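Side-chain contacts in methylmalonyl-CoA carboxyltransferase 12S subunit (Propionibacterium freudenreichii, PDB 1ON3), which transfers the carboxyl group of methylmalonyl-CoA to the biotin of the 1.3S subunit, as the hexameric core of transcarboxylase: residues 4-9 and 16-21; 120-125 and 131-136; 226-231 and 235-240; 354-357 and 361-364; 472-477 and 481-486. All blocks are in the same frame, centred on the assembly; numbering follows the deposited sequence.

The five contacts follow one another along the chain, each closing before the next opens. Contact 1 lies at the N-terminal end, where the leading loop meets helix 12-27, and contact 5 is far across the chain, with centres about 79 Å apart. Contacts 2 and 3 reach the same mixed sheet, through strands 133-139 and 236-238, with centres about 23 Å apart. Contact 4 leads from helix 344-359 into strand 364-370 of the second such sheet. The two sheets are consistent with the domain duplication described for this subunit. Each contact reaches a neighbouring subunit: contact 1 packs against the region of contact 5 in another copy, and contacts 3, 4 and 5 touch the same neighbour.

Contact 1: residues 4-9 and 16-21; sequences NNLKLA and VEQLAE
Gln-18 reaches out from helix 12-27 to the extended loop 4-9, its side-chain amide bridging Lys-7 O and Ala-9 N, the two backbone groups that bracket Leu-8. With chi1 at 174° its CG lies opposite the backbone N, and the chain stays extended beyond it, so CB and CG serve as a straight arm that brings CD up to the loop. There CD stands between the two backbone partners. On one branch Gln-18 NE2 donates to Lys-7 O at 2.8 Å, the acceptor lying in the amide plane. On the other branch Gln-18 OE1 accepts from Ala-9 N at 3.1 Å, the donor tilted 35° from the carbonyl plane. These two bonds, from one amide, fix its rotation. The flanks are apolar: the end of Leu-6 comes from the opposite direction, its CD1 3.8 Å from Gln-18 NE2, and Leu-8 crosses at about a right angle. A leucine in place of Gln-18 would probably leave Lys-7 O and Ala-9 N without these mates, the loop then relying more on the Arg-15 bond. That bond, from the same helix, runs from Arg-15 NE to Ala-9 O, while Leu-8 also packs on Tyr-478 of a neighbouring subunit. Beside the Ala-9 bond, Leu-8 CA comes within 3.5 Å of Gln-18 OE1.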
# COMPACT_ATOMS: atom_id res chain seq x y z
N ASN E 4 37.03 18.40 32.78
CA ASN E 4 37.49 19.79 33.07
C ASN E 4 38.53 20.20 32.03
O ASN E 4 39.72 20.29 32.33
CB ASN E 4 38.11 19.85 34.46
CG ASN E 4 37.22 19.22 35.51
OD1 ASN E 4 36.97 18.01 35.49
ND2 ASN E 4 36.73 20.03 36.43
N ASN E 5 38.05 20.44 30.82
CA ASN E 5 38.93 20.81 29.72
C ASN E 5 39.09 22.32 29.60
O ASN E 5 40.08 22.89 30.04
CB ASN E 5 38.37 20.25 28.41
CG ASN E 5 37.51 19.01 28.61
OD1 ASN E 5 36.49 19.04 29.31
ND2 ASN E 5 37.92 17.90 28.00
N LEU E 6 38.09 22.96 28.99
CA LEU E 6 38.11 24.40 28.76
C LEU E 6 37.19 25.16 29.70
O LEU E 6 36.04 24.77 29.89
CB LEU E 6 37.71 24.69 27.31
CG LEU E 6 37.61 26.15 26.91
CD1 LEU E 6 38.99 26.79 26.98
CD2 LEU E 6 37.04 26.26 25.51
N LYS E 7 37.69 26.24 30.29
CA LYS E 7 36.90 27.06 31.20
C LYS E 7 36.23 28.18 30.41
O LYS E 7 36.87 28.89 29.64
CB LYS E 7 37.78 27.67 32.29
CG LYS E 7 38.64 26.67 33.03
CD LYS E 7 37.80 25.63 33.77
CE LYS E 7 38.68 24.60 34.48
NZ LYS E 7 39.57 23.85 33.54
N LEU E 8 34.93 28.34 30.61
CA LEU E 8 34.17 29.37 29.90
C LEU E 8 34.47 30.77 30.40
O LEU E 8 34.67 30.97 31.60
CB LEU E 8 32.68 29.12 30.06
CG LEU E 8 32.10 27.82 29.50
CD1 LEU E 8 30.62 27.76 29.84
CD2 LEU E 8 32.31 27.76 28.00
N ALA E 9 34.46 31.73 29.48
CA ALA E 9 34.70 33.12 29.82
C ALA E 9 33.52 33.59 30.67
O ALA E 9 32.41 33.06 30.56
CB ALA E 9 34.83 33.96 28.56
N VAL E 16 31.51 34.59 23.29
CA VAL E 16 31.35 34.61 21.83
C VAL E 16 32.73 34.72 21.18
O VAL E 16 33.00 34.09 20.15
CB VAL E 16 30.45 35.79 21.38
CG1 VAL E 16 30.54 35.97 19.88
CG2 VAL E 16 28.98 35.50 21.77
N GLU E 17 33.62 35.50 21.78
CA GLU E 17 34.97 35.65 21.25
C GLU E 17 35.74 34.34 21.45
O GLU E 17 36.47 33.89 20.56
CB GLU E 17 35.71 36.80 21.96
CG GLU E 17 35.23 38.19 21.56
CD GLU E 17 35.88 39.30 22.39
OE1 GLU E 17 35.65 40.49 22.07
OE2 GLU E 17 36.60 38.97 23.36
N GLN E 18 35.58 33.76 22.62
CA GLN E 18 36.24 32.50 22.95
C GLN E 18 35.79 31.44 21.94
O GLN E 18 36.61 30.67 21.42
CB GLN E 18 35.85 32.08 24.38
CG GLN E 18 36.33 30.71 24.82
CD GLN E 18 35.93 30.41 26.26
OE1 GLN E 18 34.77 30.57 26.63
NE2 GLN E 18 36.89 29.98 27.08
N LEU E 19 34.49 31.42 21.65
CA LEU E 19 33.95 30.46 20.70
C LEU E 19 34.67 30.56 19.36
O LEU E 19 35.10 29.55 18.80
CB LEU E 19 32.45 30.69 20.50
CG LEU E 19 31.78 29.86 19.38
CD1 LEU E 19 31.99 28.36 19.62
CD2 LEU E 19 30.29 30.19 19.34
N ALA E 20 34.79 31.78 18.84
CA ALA E 20 35.47 31.98 17.56
C ALA E 20 36.91 31.48 17.60
O ALA E 20 37.39 30.86 16.65
CB ALA E 20 35.43 33.45 17.17
N GLU E 21 37.61 31.76 18.70
CA GLU E 21 39.00 31.31 18.85
C GLU E 21 39.10 29.79 18.78
O GLU E 21 39.96 29.24 18.08
CB GLU E 21 39.57 31.81 20.19
CG GLU E 21 39.67 33.33 20.25
CD GLU E 21 40.04 33.89 21.62
OE1 GLU E 21 40.40 35.08 21.67
OE2 GLU E 21 39.95 33.17 22.65

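Contact 2: residues 120-125 and 131-136; sequences VETMEQ and TPFLFF
The ring of Phe-133 carries Met-123 on one face, with CG 3.5 Å above the ring plane and displaced toward the rim, while Thr-122 CG2 approaches CE2 of the same ring obliquely at 4.2 Å. The two segments belong to a beta-alpha-beta unit made of strand 95-102, helix 113-129 and strand 133-139, and this contact packs the helix onto the strand that follows it. Met-123 CG makes a CH-pi contact: it stands 3.6 Å from the centroid of the Phe-133 ring and 15° off the normal, so the carbon sits well over the face. The sulfur continues beyond it, giving an oblique Met-aromatic contact in which Met-123 SD is 4.7 Å from the centroid of the Phe-133 ring and 33° off its normal. A bend at chi3 turns the methyl aside after the sulfur has passed the rim, and Met-123 also packs on Ala-160 and Leu-164 of helix 147-164. On the strand side, chi1 of 173° places Phe-133 CG opposite the backbone N and directs the ring at the helix, where Val-119 also touches it. All three residues that touch are buried and meet through carbon and sulfur; the hydroxyl of Thr-122 is taken up within its own helix, OG1 bonding to Lys-118 O, which leaves its methyl for the ring. The closest approach is at the far end of the ring, where Phe-133 CZ lies 3.5 Å from Met-123 CG.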
# COMPACT_ATOMS: atom_id res chain seq x y z
N VAL E 120 28.49 8.64 9.10
CA VAL E 120 27.23 7.92 9.02
C VAL E 120 26.04 8.84 9.35
O VAL E 120 25.00 8.77 8.70
CB VAL E 120 27.22 6.69 9.97
CG1 VAL E 120 25.85 6.05 9.99
CG2 VAL E 120 28.24 5.65 9.48
N GLU E 121 26.21 9.70 10.35
CA GLU E 121 25.12 10.60 10.71
C GLU E 121 24.83 11.55 9.55
O GLU E 121 23.67 11.87 9.28
CB GLU E 121 25.47 11.34 12.02
CG GLU E 121 24.89 10.61 13.24
CD GLU E 121 25.63 10.88 14.54
OE1 GLU E 121 26.20 11.99 14.70
OE2 GLU E 121 25.64 9.98 15.41
N THR E 122 25.87 11.97 8.85
CA THR E 122 25.69 12.86 7.71
C THR E 122 25.01 12.12 6.57
O THR E 122 24.19 12.68 5.85
CB THR E 122 27.04 13.43 7.23
OG1 THR E 122 27.66 14.12 8.31
CG2 THR E 122 26.84 14.41 6.08
N MET E 123 25.36 10.85 6.40
CA MET E 123 24.74 10.03 5.36
C MET E 123 23.25 9.82 5.69
O MET E 123 22.39 9.85 4.79
CB MET E 123 25.45 8.67 5.29
CG MET E 123 26.87 8.76 4.75
SD MET E 123 27.73 7.19 4.90
CE MET E 123 26.78 6.15 3.75
N GLU E 124 22.95 9.59 6.97
CA GLU E 124 21.56 9.41 7.39
C GLU E 124 20.78 10.68 7.13
O GLU E 124 19.59 10.62 6.84
CB GLU E 124 21.46 9.04 8.88
CG GLU E 124 22.04 7.67 9.26
CD GLU E 124 21.19 6.47 8.82
OE1 GLU E 124 21.63 5.33 9.10
OE2 GLU E 124 20.10 6.65 8.22
N GLN E 125 21.42 11.84 7.27
CA GLN E 125 20.74 13.10 7.01
C GLN E 125 20.48 13.26 5.51
O GLN E 125 19.45 13.81 5.11
CB GLN E 125 21.56 14.30 7.52
CG GLN E 125 21.92 14.23 9.00
CD GLN E 125 20.74 13.91 9.90
OE1 GLN E 125 19.81 14.70 10.03
NE2 GLN E 125 20.77 12.73 10.52
N THR E 131 18.87 14.01 -0.24
CA THR E 131 19.86 14.73 -1.03
C THR E 131 21.07 13.87 -1.36
O THR E 131 21.33 12.83 -0.72
CB THR E 131 20.43 15.98 -0.31
OG1 THR E 131 21.47 15.56 0.59
CG2 THR E 131 19.33 16.71 0.48
N PRO E 132 21.84 14.29 -2.36
CA PRO E 132 23.04 13.56 -2.75
C PRO E 132 24.05 13.61 -1.59
O PRO E 132 23.99 14.51 -0.74
CB PRO E 132 23.55 14.34 -3.95
CG PRO E 132 22.28 14.81 -4.59
CD PRO E 132 21.44 15.25 -3.42
N PHE E 133 24.96 12.64 -1.57
CA PHE E 133 26.02 12.57 -0.56
C PHE E 133 27.38 12.47 -1.27
O PHE E 133 27.58 11.57 -2.10
CB PHE E 133 25.85 11.33 0.32
CG PHE E 133 27.00 11.11 1.25
CD1 PHE E 133 27.82 10.00 1.11
CD2 PHE E 133 27.28 12.03 2.24
CE1 PHE E 133 28.92 9.82 1.96
CE2 PHE E 133 28.37 11.86 3.09
CZ PHE E 133 29.19 10.75 2.95
N LEU E 134 28.29 13.37 -0.94
CA LEU E 134 29.63 13.39 -1.54
C LEU E 134 30.67 13.24 -0.42
O LEU E 134 30.52 13.81 0.65
CB LEU E 134 29.85 14.70 -2.32
CG LEU E 134 28.88 14.86 -3.51
CD1 LEU E 134 27.75 15.80 -3.10
CD2 LEU E 134 29.61 15.42 -4.73
N PHE E 135 31.72 12.48 -0.69
CA PHE E 135 32.74 12.19 0.31
C PHE E 135 34.16 12.24 -0.26
O PHE E 135 34.48 11.50 -1.18
CB PHE E 135 32.43 10.79 0.88
CG PHE E 135 33.19 10.42 2.13
CD1 PHE E 135 32.75 9.35 2.89
CD2 PHE E 135 34.35 11.09 2.52
CE1 PHE E 135 33.46 8.94 4.03
CE2 PHE E 135 35.06 10.68 3.66
CZ PHE E 135 34.61 9.60 4.41
N PHE E 136 35.01 13.12 0.29
CA PHE E 136 36.42 13.21 -0.10
C PHE E 136 37.20 12.31 0.87
O PHE E 136 37.23 12.56 2.08
CB PHE E 136 36.97 14.64 0.03
CG PHE E 136 36.47 15.61 -1.03
CD1 PHE E 136 35.33 16.37 -0.81
CD2 PHE E 136 37.19 15.80 -2.21
CE1 PHE E 136 34.92 17.33 -1.75
CE2 PHE E 136 36.79 16.75 -3.15
CZ PHE E 136 35.65 17.52 -2.92

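Contact 3: residues 226-231 and 235-240; sequences AHMAIS and HFVAED
Met-228 and Val-237 form the apolar part of the contact, with Met-228 CB 3.8 Å from Val-237 CG2. The methionine is bent at chi2 and chi3 (61° and 79°), which curls the chain back and brings its methyl over the backbone entering the strand. Met-228 CE thus also comes within 4.0 Å of Val-237 CG2, so the valine branch is touched by both ends of the side chain. Methyl-to-backbone contacts make up the second group: Met-228 CE is 3.5 Å from His-235 O and 3.7 Å from Phe-236 N. None of the polar bonds joins the two segments. In one of its two conformers Ser-231 OG donates to His-227 O at 2.9 Å and accepts from His-227 ND1 at 3.1 Å, though ND1 also bonds Asn-233 OD1 in the turn; His-235 ND1 bonds Ile-192 N. Ala-226 O accepts from both Ile-230 N and Ser-231 N, in keeping with the wider pi-type turn at the end of helix 224-231. This helix end covers strand 236-238, the outermost strand of its sheet within the chain, beside strand 191-195. Phe-236 points away from the helix and packs on helix 241-253 and strand 305-308.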
# COMPACT_ATOMS: atom_id res chain seq x y z
N ALA E 226 45.96 2.59 -12.68
CA ALA E 226 45.86 1.15 -12.51
C ALA E 226 44.40 0.79 -12.23
O ALA E 226 43.85 -0.12 -12.85
CB ALA E 226 46.76 0.68 -11.36
N HIS E 227 43.74 1.51 -11.32
CA HIS E 227 42.35 1.19 -11.02
C HIS E 227 41.43 1.38 -12.22
O HIS E 227 40.47 0.62 -12.41
CB HIS E 227 41.83 2.02 -9.84
CG HIS E 227 42.33 1.55 -8.50
ND1 HIS E 227 42.04 0.31 -8.00
CD2 HIS E 227 43.17 2.13 -7.61
CE1 HIS E 227 42.67 0.13 -6.85
NE2 HIS E 227 43.37 1.23 -6.60
N MET E 228 41.72 2.37 -13.04
CA MET E 228 40.88 2.65 -14.19
C MET E 228 41.02 1.63 -15.32
O MET E 228 40.03 1.04 -15.74
CB MET E 228 41.17 4.06 -14.74
CG MET E 228 40.47 4.39 -16.08
SD MET E 228 38.65 4.34 -16.05
CE MET E 228 38.33 5.97 -15.27
N ALA E 229 42.24 1.42 -15.79
CA ALA E 229 42.45 0.51 -16.92
C ALA E 229 42.52 -0.97 -16.60
O ALA E 229 42.10 -1.80 -17.41
CB ALA E 229 43.72 0.93 -17.67
N ILE E 230 43.02 -1.31 -15.42
CA ILE E 230 43.18 -2.72 -15.06
C ILE E 230 42.12 -3.34 -14.17
O ILE E 230 41.43 -4.27 -14.59
CB ILE E 230 44.55 -2.93 -14.39
CG1 ILE E 230 45.67 -2.39 -15.29
CG2 ILE E 230 44.77 -4.41 -14.09
CD1 ILE E 230 47.03 -2.29 -14.60
N SER E 231 42.00 -2.82 -12.94
CA SER E 231 41.07 -3.35 -11.93
C SER E 231 39.58 -3.08 -12.18
O SER E 231 38.74 -3.84 -11.71
CB SER E 231 41.43 -2.80 -10.55
OG SER E 231 41.27 -1.39 -10.52
N HIS E 235 35.59 5.30 -11.76
CA HIS E 235 34.86 5.87 -12.88
C HIS E 235 35.44 7.06 -13.58
O HIS E 235 35.12 7.29 -14.75
CB HIS E 235 33.43 6.17 -12.42
CG HIS E 235 32.77 5.00 -11.76
ND1 HIS E 235 33.07 4.61 -10.47
CD2 HIS E 235 31.89 4.08 -12.23
CE1 HIS E 235 32.41 3.51 -10.17
NE2 HIS E 235 31.69 3.17 -11.23
N PHE E 236 36.27 7.83 -12.88
CA PHE E 236 36.90 9.00 -13.45
C PHE E 236 38.29 9.20 -12.90
O PHE E 236 38.52 8.99 -11.70
CB PHE E 236 36.09 10.28 -13.13
CG PHE E 236 34.65 10.23 -13.58
CD1 PHE E 236 33.67 9.75 -12.74
CD2 PHE E 236 34.30 10.60 -14.88
CE1 PHE E 236 32.34 9.63 -13.17
CE2 PHE E 236 32.99 10.49 -15.32
CZ PHE E 236 32.01 10.01 -14.47
N VAL E 237 39.22 9.57 -13.78
CA VAL E 237 40.57 9.88 -13.35
C VAL E 237 40.66 11.38 -13.45
O VAL E 237 40.27 11.96 -14.46
CB VAL E 237 41.66 9.25 -14.25
CG1 VAL E 237 43.03 9.81 -13.87
CG2 VAL E 237 41.67 7.76 -14.08
N ALA E 238 41.15 12.02 -12.38
CA ALA E 238 41.30 13.46 -12.33
C ALA E 238 42.77 13.82 -12.10
O ALA E 238 43.45 13.17 -11.31
CB ALA E 238 40.45 14.02 -11.20
N GLU E 239 43.25 14.85 -12.78
CA GLU E 239 44.64 15.26 -12.62
C GLU E 239 44.96 15.68 -11.19
O GLU E 239 45.99 15.27 -10.63
CB GLU E 239 44.97 16.42 -13.56
CG GLU E 239 45.48 16.00 -14.91
CD GLU E 239 46.78 15.23 -14.83
OE1 GLU E 239 47.75 15.75 -14.23
OE2 GLU E 239 46.84 14.11 -15.37
N ASP E 240 44.10 16.50 -10.60
CA ASP E 240 44.32 16.96 -9.24
C ASP E 240 42.98 17.27 -8.60
O ASP E 240 41.94 16.97 -9.16
CB ASP E 240 45.21 18.21 -9.23
CG ASP E 240 44.73 19.28 -10.20
OD1 ASP E 240 43.52 19.36 -10.49
OD2 ASP E 240 45.58 20.05 -10.67

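Contact 4: residues 354-357 and 361-364; sequences VNFC and NIPL
Asn-361 takes a positive phi (58°), and this lets the chain reverse just after the helix so that Ile-362 N donates back to Cys-357 O at 2.9 Å in a nearly straight bond (169°). The reversal lays Ile-362 and Leu-364 along the last turns of the helix. Cys-357 CB packs against Ile-362 CB at 3.9 Å and against Leu-364 CD2 at 3.8 Å, while its sulfur also meets Ile-362 CG2. The turn is a Schellman motif, Asn-361 being the C-prime residue whose own N bonds Asp-358 O; it closes helix 344-359 and starts the chain into strand 364-370. Leu-364 spreads its two methyls over the helix: CD2 goes to Cys-357, and CD1 lies 3.8 Å from Val-354 CG1, the two side chains crossing at about a right angle. Its chi1 of -75° sets CG opposite the carbonyl carbon, on the side from which both branches reach the helix. An alanine at Leu-364 is likely to open a gap between Val-354 and Cys-357, with the helix less firmly seated on the start of the strand. Ile-362 CD1 meets the Phe-356 ring obliquely, 4.2 Å from CE2, and Phe-320 of strand 316-323 touches Phe-356, Cys-357 and Ile-362 alike. Ile-362 O is buried here without a hydrogen-bonding partner, 3.5 Å from Cys-357 CB.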
# COMPACT_ATOMS: atom_id res chain seq x y z
N VAL E 354 23.96 0.62 -16.43
CA VAL E 354 22.53 0.39 -16.64
C VAL E 354 21.78 0.34 -15.31
O VAL E 354 20.75 0.98 -15.16
CB VAL E 354 22.29 -0.92 -17.43
CG1 VAL E 354 20.81 -1.33 -17.35
CG2 VAL E 354 22.72 -0.75 -18.89
N ASN E 355 22.29 -0.40 -14.32
CA ASN E 355 21.60 -0.47 -13.02
C ASN E 355 21.54 0.90 -12.36
O ASN E 355 20.52 1.26 -11.77
CB ASN E 355 22.29 -1.45 -12.07
CG ASN E 355 22.13 -2.89 -12.50
OD1 ASN E 355 21.10 -3.27 -13.07
ND2 ASN E 355 23.15 -3.71 -12.22
N PHE E 356 22.62 1.67 -12.46
CA PHE E 356 22.61 2.99 -11.84
C PHE E 356 21.56 3.91 -12.48
O PHE E 356 20.77 4.54 -11.79
CB PHE E 356 23.98 3.68 -11.97
CG PHE E 356 23.98 5.07 -11.41
CD1 PHE E 356 24.07 5.28 -10.03
CD2 PHE E 356 23.75 6.16 -12.25
CE1 PHE E 356 23.91 6.56 -9.50
CE2 PHE E 356 23.59 7.44 -11.73
CZ PHE E 356 23.67 7.63 -10.34
N CYS E 357 21.58 3.99 -13.81
CA CYS E 357 20.63 4.84 -14.53
C CYS E 357 19.22 4.43 -14.17
O CYS E 357 18.37 5.29 -13.92
CB CYS E 357 20.85 4.76 -16.04
SG CYS E 357 22.36 5.62 -16.61
N ASN E 361 16.18 6.92 -12.41
CA ASN E 361 15.27 7.36 -13.46
C ASN E 361 15.85 8.05 -14.69
O ASN E 361 15.21 8.94 -15.26
CB ASN E 361 14.22 8.25 -12.81
CG ASN E 361 13.73 7.69 -11.49
OD1 ASN E 361 13.25 6.56 -11.43
ND2 ASN E 361 13.86 8.47 -10.41
N ILE E 362 17.04 7.62 -15.10
CA ILE E 362 17.72 8.17 -16.28
C ILE E 362 17.51 7.22 -17.47
O ILE E 362 17.96 6.07 -17.43
CB ILE E 362 19.24 8.29 -15.98
CG1 ILE E 362 19.45 9.24 -14.80
CG2 ILE E 362 20.01 8.75 -17.23
CD1 ILE E 362 20.89 9.38 -14.37
N PRO E 363 16.82 7.67 -18.54
CA PRO E 363 16.60 6.80 -19.70
C PRO E 363 17.91 6.28 -20.27
O PRO E 363 18.95 6.93 -20.15
CB PRO E 363 15.88 7.70 -20.70
CG PRO E 363 15.15 8.67 -19.82
CD PRO E 363 16.19 8.99 -18.75
N LEU E 364 17.84 5.12 -20.91
CA LEU E 364 18.99 4.46 -21.50
C LEU E 364 18.90 4.39 -23.01
O LEU E 364 17.92 3.87 -23.57
CB LEU E 364 19.10 3.04 -20.92
CG LEU E 364 19.63 3.02 -19.47
CD1 LEU E 364 19.19 1.76 -18.76
CD2 LEU E 364 21.14 3.17 -19.49

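Contact 5: residues 472-477 and 481-486; sequences NAFNTP and AARGQV
Pro-477 and Ala-481 make the close part of this contact, one helical turn apart. Ala-481 N donates to Pro-477 O at 3.0 Å, and the methyl of Ala-481 lies beside the same oxygen, CB to O 3.5 Å. More loosely, Val-486 CG2 comes to 4.3 Å from Pro-477 O, so the carbonyl has a donor, a methyl and a valine branch around it. Pro-477 and Ala-481 both also rest on Val-489 of strand 488-489. Thr-476 stands at the N-cap of the short helix 477-482, with OG1 weakly bonded to Val-479 N, and after the helix Gly-484 (phi 84°) turns the chain out in a Schellman motif, Gly-484 N bonding Ala-481 O at 3.0 Å. The other part is much looser. Arg-483 is partly exposed, and its guanidinium meets the edge of the Phe-474 ring near the ring plane, NH2 to CE1 4.2 Å, an approach too lateral for the ring face to be used. The arginine's stronger partner is elsewhere, since NE forms a salt bridge with Asp-149 of a neighbouring subunit, and Gln-145 of that same subunit packs on Phe-474. The Phe-474 side chain is about 10 Å from a bound methylmalonyl-coenzyme A.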
# COMPACT_ATOMS: atom_id res chain seq x y z
N ASN E 472 19.76 -12.21 -47.36
CA ASN E 472 18.59 -11.47 -47.78
C ASN E 472 17.31 -11.90 -47.09
O ASN E 472 16.37 -11.12 -46.99
CB ASN E 472 18.40 -11.58 -49.29
CG ASN E 472 19.55 -10.99 -50.07
OD1 ASN E 472 20.05 -9.92 -49.74
ND2 ASN E 472 19.98 -11.69 -51.12
N ALA E 473 17.26 -13.14 -46.63
CA ALA E 473 16.07 -13.64 -45.97
C ALA E 473 15.94 -13.20 -44.51
O ALA E 473 14.83 -13.05 -44.00
CB ALA E 473 16.03 -15.17 -46.05
N PHE E 474 17.07 -12.98 -43.85
CA PHE E 474 17.06 -12.61 -42.43
C PHE E 474 17.81 -11.37 -42.00
O PHE E 474 17.31 -10.58 -41.21
CB PHE E 474 17.65 -13.74 -41.58
CG PHE E 474 16.82 -14.99 -41.53
CD1 PHE E 474 15.47 -14.95 -41.20
CD2 PHE E 474 17.42 -16.23 -41.74
CE1 PHE E 474 14.72 -16.13 -41.09
CE2 PHE E 474 16.69 -17.42 -41.63
CZ PHE E 474 15.33 -17.36 -41.30
N ASN E 475 19.03 -11.21 -42.52
CA ASN E 475 19.92 -10.15 -42.07
C ASN E 475 19.86 -8.72 -42.60
O ASN E 475 20.84 -7.98 -42.50
CB ASN E 475 21.36 -10.67 -42.15
CG ASN E 475 21.53 -11.99 -41.39
OD1 ASN E 475 20.60 -12.47 -40.74
ND2 ASN E 475 22.73 -12.58 -41.47
N THR E 476 18.72 -8.30 -43.13
CA THR E 476 18.60 -6.94 -43.60
C THR E 476 17.66 -6.18 -42.67
O THR E 476 16.84 -6.78 -41.98
CB THR E 476 18.02 -6.87 -45.01
OG1 THR E 476 16.64 -7.24 -44.97
CG2 THR E 476 18.78 -7.81 -45.96
N PRO E 477 17.79 -4.84 -42.64
CA PRO E 477 16.95 -3.97 -41.80
C PRO E 477 15.47 -4.20 -42.10
O PRO E 477 14.62 -4.10 -41.23
CB PRO E 477 17.38 -2.56 -42.22
CG PRO E 477 18.78 -2.75 -42.71
CD PRO E 477 18.73 -4.04 -43.46
N ALA E 481 12.45 -5.24 -39.55
CA ALA E 481 11.25 -4.43 -39.47
C ALA E 481 10.02 -5.27 -39.81
O ALA E 481 8.94 -5.09 -39.23
CB ALA E 481 11.37 -3.24 -40.42
N ALA E 482 10.18 -6.18 -40.77
CA ALA E 482 9.09 -7.06 -41.18
C ALA E 482 8.60 -7.84 -39.97
O ALA E 482 7.39 -7.98 -39.75
CB ALA E 482 9.58 -8.03 -42.27
N ARG E 483 9.54 -8.35 -39.19
CA ARG E 483 9.22 -9.14 -38.00
C ARG E 483 8.83 -8.29 -36.79
O ARG E 483 8.43 -8.81 -35.76
CB ARG E 483 10.40 -10.03 -37.63
CG ARG E 483 10.69 -11.10 -38.66
CD ARG E 483 9.53 -12.10 -38.75
NE ARG E 483 10.00 -13.38 -39.26
CZ ARG E 483 10.28 -13.63 -40.54
NH1 ARG E 483 10.14 -12.67 -41.45
NH2 ARG E 483 10.73 -14.82 -40.90
N GLY E 484 8.97 -6.97 -36.92
CA GLY E 484 8.60 -6.10 -35.81
C GLY E 484 9.69 -5.93 -34.77
O GLY E 484 9.43 -5.37 -33.69
N GLN E 485 10.90 -6.41 -35.06
CA GLN E 485 12.02 -6.28 -34.13
C GLN E 485 12.52 -4.85 -34.06
O GLN E 485 13.24 -4.48 -33.14
CB GLN E 485 13.12 -7.29 -34.50
CG GLN E 485 12.62 -8.72 -34.25
CD GLN E 485 13.69 -9.77 -34.34
OE1 GLN E 485 14.84 -9.52 -33.99
NE2 GLN E 485 13.31 -10.97 -34.77
N VAL E 486 12.15 -4.04 -35.05
CA VAL E 486 12.49 -2.62 -35.04
C VAL E 486 11.22 -1.84 -35.40
O VAL E 486 10.39 -2.33 -36.17
CB VAL E 486 13.64 -2.23 -36.03
CG1 VAL E 486 14.92 -2.99 -35.68
CG2 VAL E 486 13.22 -2.48 -37.47